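Local coordinates for hypothetical protein TM0894 (Thermotoga maritima, PDB 1ZTC) that is a putative metal-dependent hydrolase of the metallo-beta-lactamase fold that binds two nickel ions and is predicted to act as an endoribonuclease, at residues 116-119 against 120-124. Numbering follows the deposited sequence.
Sequences VGRI and YSKVI
Two turns of helix 114-125, the crossover helix between parallel strands 97-101 and 130-133 of this metallo-beta-lactamase fold, carry the contact, with Gly-117 and Ser-121 one turn apart and joined by hydrogen bonds. Gly-117 O takes two bonds: the amide of Ser-121 arrives at 2.9 Å (Ser-121 N to Gly-117 O), while the hydroxyl, Ser-121 OG, donates to the same oxygen at 2.8 Å from the opposite face of the carbonyl plane. With OG beside its own backbone N (chi1 -61°), the serine folds back onto the preceding turn. Val-116 and Tyr-120 run alongside each other, methyl CG1 of Val-116 lying 3.7 Å from ring atom CE1 of Tyr-120, and Val-116 O sits at the ring edge. Beyond that, the phenol OH hydrogen-bonds to Leu-84 N, the ring meets Phe-112 edge-to-face, and the side chain touches the nickel ligand His-83. On another side of the helix, Arg-118 and Lys-122 lie side by side, pointing the same way, CG of Arg-118 3.9 Å from CD of Lys-122. A water accepts from Arg-118 NH1 at 2.8 Å and, weakly, from Lys-122 NZ. Both cations also form salt bridges with the second subunit, to Asp-72 and Glu-94 respectively. Those carboxylates probably offset the like charges, so one short helix presents a basic pair to the subunit interface and a tyrosine to the second shell of the metal site.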
loop_
_atom_site.group_PDB
_atom_site.type_symbol
_atom_site.label_atom_id
_atom_site.label_comp_id
_atom_site.label_asym_id
_atom_site.label_seq_id
_atom_site.Cartn_x
_atom_site.Cartn_y
_atom_site.Cartn_z
ATOM N N VAL A 116 14.221 10.515 -10.695
ATOM C CA VAL A 116 14.708 9.214 -10.222
ATOM C C VAL A 116 16.243 9.105 -10.343
ATOM O O VAL A 116 16.935 8.578 -9.482
ATOM C CB VAL A 116 14.008 8.088 -11.007
ATOM C CG1 VAL A 116 14.560 6.714 -10.640
ATOM C CG2 VAL A 116 12.513 8.123 -10.711
ATOM N N GLY A 117 16.786 9.608 -11.430
ATOM C CA GLY A 117 18.232 9.601 -11.615
ATOM C C GLY A 117 18.948 10.393 -10.533
ATOM O O GLY A 117 19.999 9.986 -10.053
ATOM N N ARG A 118 18.351 11.515 -10.131
ATOM C CA ARG A 118 18.868 12.313 -9.047
ATOM C C ARG A 118 18.932 11.534 -7.754
ATOM O O ARG A 118 19.909 11.645 -7.021
ATOM C CB ARG A 118 18.017 13.564 -8.818
ATOM C CG ARG A 118 18.622 14.554 -7.791
ATOM C CD ARG A 118 19.870 15.325 -8.273
ATOM N NE ARG A 118 19.516 16.160 -9.423
ATOM C CZ ARG A 118 18.879 17.315 -9.332
ATOM N NH1 ARG A 118 18.533 17.805 -8.141
ATOM N NH2 ARG A 118 18.526 17.937 -10.435
ATOM N N ILE A 119 17.877 10.781 -7.453
ATOM C CA ILE A 119 17.826 10.067 -6.186
ATOM C C ILE A 119 18.887 8.935 -6.197
ATOM O O ILE A 119 19.653 8.768 -5.250
ATOM C CB ILE A 119 16.360 9.512 -5.879
ATOM C CG1 ILE A 119 15.348 10.657 -5.755
ATOM C CG2 ILE A 119 16.380 8.699 -4.610
ATOM C CD1 ILE A 119 15.642 11.623 -4.616
ATOM N N TYR A 120 18.966 8.188 -7.295
ATOM C CA TYR A 120 20.028 7.163 -7.443
ATOM C C TYR A 120 21.421 7.752 -7.275
ATOM O O TYR A 120 22.263 7.225 -6.551
ATOM C CB TYR A 120 19.919 6.472 -8.819
ATOM C CG TYR A 120 18.990 5.262 -8.825
ATOM C CD1 TYR A 120 17.622 5.404 -9.037
ATOM C CD2 TYR A 120 19.491 3.969 -8.605
ATOM C CE1 TYR A 120 16.768 4.291 -9.029
ATOM C CE2 TYR A 120 18.644 2.850 -8.590
ATOM C CZ TYR A 120 17.308 3.010 -8.815
ATOM O OH TYR A 120 16.495 1.903 -8.799
ATOM N N SER A 121 21.657 8.874 -7.919
ATOM C CA SER A 121 22.966 9.495 -7.853
ATOM C C SER A 121 23.348 9.921 -6.459
ATOM O O SER A 121 24.495 9.740 -6.063
ATOM C CB SER A 121 23.016 10.721 -8.736
ATOM O OG SER A 121 22.773 10.306 -10.053
ATOM N N LYS A 122 22.395 10.509 -5.728
ATOM C CA LYS A 122 22.658 10.919 -4.358
ATOM C C LYS A 122 22.949 9.719 -3.463
ATOM O O LYS A 122 23.853 9.757 -2.670
ATOM C CB LYS A 122 21.503 11.749 -3.828
ATOM C CG LYS A 122 21.464 13.126 -4.525
ATOM C CD LYS A 122 20.114 13.853 -4.260
ATOM C CE LYS A 122 20.252 15.062 -3.351
ATOM N NZ LYS A 122 21.462 15.893 -3.630
ATOM N N VAL A 123 22.174 8.663 -3.584
ATOM C CA VAL A 123 22.418 7.461 -2.778
ATOM C C VAL A 123 23.795 6.881 -3.072
ATOM O O VAL A 123 24.604 6.680 -2.181
ATOM C CB VAL A 123 21.346 6.366 -3.046
ATOM C CG1 VAL A 123 21.704 5.067 -2.318
ATOM C CG2 VAL A 123 19.992 6.846 -2.604
ATOM N N ILE A 124 24.068 6.652 -4.348
ATOM C CA ILE A 124 25.321 6.043 -4.783
ATOM C C ILE A 124 26.519 6.877 -4.369
ATOM O O ILE A 124 27.512 6.332 -3.933
ATOM C CB ILE A 124 25.338 5.834 -6.299
ATOM C CG1 ILE A 124 24.362 4.726 -6.682
ATOM C CG2 ILE A 124 26.764 5.538 -6.839
ATOM C CD1 ILE A 124 23.957 4.744 -8.139
HETATM O O HOH W 1 19.371 17.295 -5.478
#